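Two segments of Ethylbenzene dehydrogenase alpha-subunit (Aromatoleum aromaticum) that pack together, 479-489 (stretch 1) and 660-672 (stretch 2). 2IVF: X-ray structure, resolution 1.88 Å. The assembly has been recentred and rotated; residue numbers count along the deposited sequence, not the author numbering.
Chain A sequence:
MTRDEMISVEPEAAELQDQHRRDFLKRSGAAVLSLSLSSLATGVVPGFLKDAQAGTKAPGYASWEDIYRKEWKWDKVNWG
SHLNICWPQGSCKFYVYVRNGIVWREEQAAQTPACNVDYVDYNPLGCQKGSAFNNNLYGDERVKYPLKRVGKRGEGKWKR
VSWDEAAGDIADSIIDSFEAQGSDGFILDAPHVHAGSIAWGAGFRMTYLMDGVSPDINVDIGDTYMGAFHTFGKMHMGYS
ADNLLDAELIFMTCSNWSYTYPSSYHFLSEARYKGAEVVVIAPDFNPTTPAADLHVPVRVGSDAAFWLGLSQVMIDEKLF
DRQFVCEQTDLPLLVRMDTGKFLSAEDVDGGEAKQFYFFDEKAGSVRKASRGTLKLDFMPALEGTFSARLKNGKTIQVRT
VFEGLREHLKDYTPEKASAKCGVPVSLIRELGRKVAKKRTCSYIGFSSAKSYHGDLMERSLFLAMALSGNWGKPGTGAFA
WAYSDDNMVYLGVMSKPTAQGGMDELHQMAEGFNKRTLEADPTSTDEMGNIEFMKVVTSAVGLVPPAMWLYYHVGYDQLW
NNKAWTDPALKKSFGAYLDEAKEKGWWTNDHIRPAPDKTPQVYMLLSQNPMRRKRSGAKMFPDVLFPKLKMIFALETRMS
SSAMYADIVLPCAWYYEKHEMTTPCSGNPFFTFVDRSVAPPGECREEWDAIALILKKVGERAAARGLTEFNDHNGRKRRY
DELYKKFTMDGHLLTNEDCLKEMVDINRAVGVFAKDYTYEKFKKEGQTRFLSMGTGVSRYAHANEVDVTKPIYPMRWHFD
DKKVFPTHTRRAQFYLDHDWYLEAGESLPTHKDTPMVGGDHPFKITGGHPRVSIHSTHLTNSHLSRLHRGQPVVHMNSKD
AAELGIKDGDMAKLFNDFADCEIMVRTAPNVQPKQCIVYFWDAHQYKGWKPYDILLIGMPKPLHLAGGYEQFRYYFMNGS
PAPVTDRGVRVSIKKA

Stretch 1 (479-489) FAWAYSDDNMV
Stretch 2 660-672: EMTTPCSGNPFFT

Two irregular segments can pack closely with very little direct bonding, as 479-489 and 660-672 of ethylbenzene dehydrogenase illustrate. Stretch 1 is an irregular loop, Trp 481 (phi/psi -126/18) breaking the extended run and Ala 482 to Ser 484 extended, until the helix starts at Asp 486; stretch 2 joins two strand ends, 660-661 and 670-672, through a loop. The chains run antiparallel where they meet, stretch 2 turning at Ser 666 (-52/-33) and Gly 667 (-58/-55); the nearest CA pairs are Ala 480 with Gly 667 (5.6 Å) and Tyr 483 with Cys 665 (4.3 Å).

One direct hydrogen bond accompanies this register, Ser 666 N to Ala 482 O at 3.0 Å. Beside it, Ala 480 (-128/77) points its CB toward stretch 2, 3.5 Å from Ser 666 OG and 4.1 Å from Cys 665 SG. Cys 665 (-123/-168, chi1 p) also sets its CB 3.7 Å from Tyr 483 CB; the tyrosine, chi1 p, leads its ring away. Water adds a bridge: one molecule accepts from Ser 484 N (2.8 Å) and donates to Pro 664 O (2.6 Å).

Asn 487 (-59/-37, chi1 57°, chi2 -50°), in the helix with CB toward stretch 2, covers the other end. Its ND2, hydrogen-bonded elsewhere in the structure, packs by van der Waals contact 3.4 Å from CE of Met 661 (t, t, p), a methyl offering no acceptor; its OD1 approaches the edge of the Phe 671 ring, 4.3 Å from CE2. Nearby, Met 488 (m, t, chi3 -91°) brings CE within 3.5 Å of Thr 663 CG2, an apolar methyl contact.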

# COMPACT_ATOMS: atom_id res chain seq x y z
N PHE A 479 16.09 12.44 3.60
CA PHE A 479 14.83 11.97 4.09
C PHE A 479 13.83 13.14 4.07
O PHE A 479 14.17 14.23 3.62
CB PHE A 479 14.93 11.30 5.48
CG PHE A 479 15.88 11.98 6.45
CD1 PHE A 479 15.61 13.22 7.01
CD2 PHE A 479 17.03 11.31 6.86
CE1 PHE A 479 16.48 13.78 7.92
CE2 PHE A 479 17.89 11.87 7.78
CZ PHE A 479 17.63 13.10 8.30
N ALA A 480 12.61 12.91 4.54
CA ALA A 480 11.58 13.92 4.55
C ALA A 480 11.00 14.03 5.95
O ALA A 480 9.90 13.57 6.21
CB ALA A 480 10.51 13.56 3.57
N TRP A 481 11.72 14.68 6.84
CA TRP A 481 11.37 14.69 8.25
C TRP A 481 11.26 16.11 8.79
O TRP A 481 11.38 16.33 9.96
CB TRP A 481 12.46 13.90 8.97
CG TRP A 481 12.06 13.25 10.21
CD1 TRP A 481 12.76 13.24 11.38
CD2 TRP A 481 10.89 12.46 10.44
NE1 TRP A 481 12.09 12.50 12.33
CE2 TRP A 481 10.94 12.01 11.77
CE3 TRP A 481 9.82 12.09 9.65
CZ2 TRP A 481 9.95 11.24 12.31
CZ3 TRP A 481 8.84 11.30 10.19
CH2 TRP A 481 8.91 10.89 11.51
N ALA A 482 11.13 17.08 7.90
CA ALA A 482 10.80 18.46 8.26
C ALA A 482 9.29 18.61 8.10
O ALA A 482 8.73 18.29 7.07
CB ALA A 482 11.53 19.42 7.37
N TYR A 483 8.61 19.09 9.14
CA TYR A 483 7.18 19.34 9.00
C TYR A 483 6.69 20.29 10.08
O TYR A 483 7.36 20.43 11.10
CB TYR A 483 6.39 18.04 9.09
CG TYR A 483 6.75 17.11 10.25
CD1 TYR A 483 6.15 17.24 11.51
CD2 TYR A 483 7.67 16.07 10.05
CE1 TYR A 483 6.49 16.34 12.57
CE2 TYR A 483 8.00 15.18 11.08
CZ TYR A 483 7.43 15.32 12.33
OH TYR A 483 7.82 14.39 13.27
N SER A 484 5.55 20.93 9.84
CA SER A 484 4.93 21.75 10.85
C SER A 484 3.90 20.91 11.51
O SER A 484 2.98 20.44 10.85
CB SER A 484 4.18 22.91 10.23
OG SER A 484 3.62 23.68 11.27
N ASP A 485 3.99 20.78 12.81
CA ASP A 485 2.95 20.14 13.57
C ASP A 485 2.32 21.16 14.52
O ASP A 485 1.64 20.79 15.45
CB ASP A 485 3.52 18.92 14.30
CG ASP A 485 4.55 19.28 15.35
OD1 ASP A 485 4.90 20.48 15.50
OD2 ASP A 485 5.02 18.33 16.02
N ASP A 486 2.48 22.45 14.21
CA ASP A 486 1.94 23.53 15.04
C ASP A 486 0.44 23.36 15.29
O ASP A 486 -0.06 23.59 16.42
CB ASP A 486 2.22 24.90 14.41
CG ASP A 486 3.71 25.22 14.33
OD1 ASP A 486 4.48 24.30 13.98
OD2 ASP A 486 4.12 26.36 14.59
N ASN A 487 -0.27 22.94 14.25
CA ASN A 487 -1.73 22.82 14.33
C ASN A 487 -2.15 21.85 15.43
O ASN A 487 -3.11 22.09 16.13
CB ASN A 487 -2.36 22.43 12.98
CG ASN A 487 -1.81 21.15 12.40
OD1 ASN A 487 -0.60 20.98 12.31
ND2 ASN A 487 -2.68 20.23 12.02
N MET A 488 -1.37 20.79 15.60
CA MET A 488 -1.61 19.81 16.65
C MET A 488 -1.07 20.25 17.99
O MET A 488 -1.79 20.16 19.02
CB MET A 488 -1.01 18.48 16.26
CG MET A 488 -1.77 17.83 15.19
SD MET A 488 -1.00 16.31 14.70
CE MET A 488 0.09 16.83 13.38
N VAL A 489 0.17 20.75 18.05
CA VAL A 489 0.71 21.02 19.39
C VAL A 489 0.11 22.25 20.04
O VAL A 489 -0.08 22.23 21.23
CB VAL A 489 2.26 21.03 19.47
CG1 VAL A 489 2.84 19.81 18.72
CG2 VAL A 489 2.80 22.30 18.92
N GLU A 660 -11.39 17.32 8.87
CA GLU A 660 -9.98 17.17 9.24
C GLU A 660 -9.08 17.85 8.25
O GLU A 660 -9.53 18.41 7.25
CB GLU A 660 -9.63 15.67 9.33
CG GLU A 660 -9.60 15.08 10.72
CD GLU A 660 -8.43 15.59 11.54
OE1 GLU A 660 -7.60 16.35 10.98
OE2 GLU A 660 -8.33 15.25 12.74
N MET A 661 -7.79 17.81 8.55
CA MET A 661 -6.80 18.30 7.63
C MET A 661 -5.67 17.30 7.67
O MET A 661 -5.36 16.80 8.75
CB MET A 661 -6.28 19.60 8.15
CG MET A 661 -5.40 20.34 7.25
SD MET A 661 -5.27 22.02 7.94
CE MET A 661 -4.51 21.65 9.48
N THR A 662 -5.05 17.03 6.52
CA THR A 662 -3.92 16.11 6.51
C THR A 662 -2.70 16.73 7.22
O THR A 662 -2.72 17.88 7.62
CB THR A 662 -3.58 15.74 5.10
OG1 THR A 662 -3.31 16.94 4.37
CG2 THR A 662 -4.75 15.01 4.45
N THR A 663 -1.69 15.91 7.48
CA THR A 663 -0.52 16.34 8.22
C THR A 663 0.69 16.09 7.35
O THR A 663 1.36 15.06 7.49
CB THR A 663 -0.35 15.57 9.53
OG1 THR A 663 -0.26 14.15 9.26
CG2 THR A 663 -1.56 15.83 10.43
N PRO A 664 0.96 17.00 6.43
CA PRO A 664 2.05 16.79 5.47
C PRO A 664 3.45 17.07 6.07
O PRO A 664 3.61 17.79 7.10
CB PRO A 664 1.74 17.83 4.39
CG PRO A 664 1.15 18.93 5.17
CD PRO A 664 0.31 18.30 6.21
N CYS A 665 4.47 16.59 5.38
CA CYS A 665 5.81 16.99 5.64
C CYS A 665 6.38 17.55 4.33
O CYS A 665 5.63 17.81 3.37
CB CYS A 665 6.60 15.79 6.12
SG CYS A 665 6.71 14.48 4.88
N SER A 666 7.69 17.77 4.30
CA SER A 666 8.36 18.29 3.12
C SER A 666 8.07 17.53 1.81
O SER A 666 8.04 18.15 0.75
CB SER A 666 9.88 18.34 3.36
OG SER A 666 10.39 17.06 3.63
N GLY A 667 7.87 16.21 1.91
CA GLY A 667 7.80 15.35 0.74
C GLY A 667 6.70 15.76 -0.21
O GLY A 667 6.96 16.01 -1.38
N ASN A 668 5.47 15.86 0.31
CA ASN A 668 4.31 16.31 -0.43
C ASN A 668 3.80 17.49 0.38
O ASN A 668 2.97 17.32 1.26
CB ASN A 668 3.21 15.25 -0.50
CG ASN A 668 3.49 14.13 -1.45
OD1 ASN A 668 4.61 13.91 -1.95
ND2 ASN A 668 2.42 13.39 -1.76
N PRO A 669 4.37 18.67 0.14
CA PRO A 669 4.30 19.80 1.08
C PRO A 669 3.05 20.69 0.97
O PRO A 669 3.14 21.92 0.79
CB PRO A 669 5.57 20.56 0.77
CG PRO A 669 5.76 20.35 -0.72
CD PRO A 669 5.18 19.01 -1.06
N PHE A 670 1.90 20.07 1.19
CA PHE A 670 0.60 20.74 1.06
C PHE A 670 -0.34 20.11 2.03
O PHE A 670 -0.32 18.86 2.21
CB PHE A 670 0.01 20.65 -0.38
CG PHE A 670 0.45 19.44 -1.16
CD1 PHE A 670 -0.25 18.24 -1.09
CD2 PHE A 670 1.54 19.52 -2.01
CE1 PHE A 670 0.17 17.13 -1.80
CE2 PHE A 670 1.99 18.42 -2.72
CZ PHE A 670 1.28 17.22 -2.65
N PHE A 671 -1.15 20.95 2.67
CA PHE A 671 -2.22 20.48 3.56
C PHE A 671 -3.48 20.29 2.75
O PHE A 671 -3.78 21.09 1.86
CB PHE A 671 -2.54 21.54 4.60
CG PHE A 671 -1.58 21.59 5.71
CD1 PHE A 671 -0.36 22.23 5.58
CD2 PHE A 671 -1.89 20.99 6.92
CE1 PHE A 671 0.54 22.29 6.64
CE2 PHE A 671 -1.00 21.05 7.99
CZ PHE A 671 0.21 21.70 7.83
N THR A 672 -4.25 19.29 3.11
CA THR A 672 -5.47 18.95 2.32
C THR A 672 -6.63 18.84 3.28
O THR A 672 -6.51 18.32 4.41
CB THR A 672 -5.25 17.67 1.49
OG1 THR A 672 -4.23 17.92 0.51
CG2 THR A 672 -6.52 17.18 0.77
O HOH W 1 2.28 18.39 9.27
O HOH W 2 4.41 20.24 7.43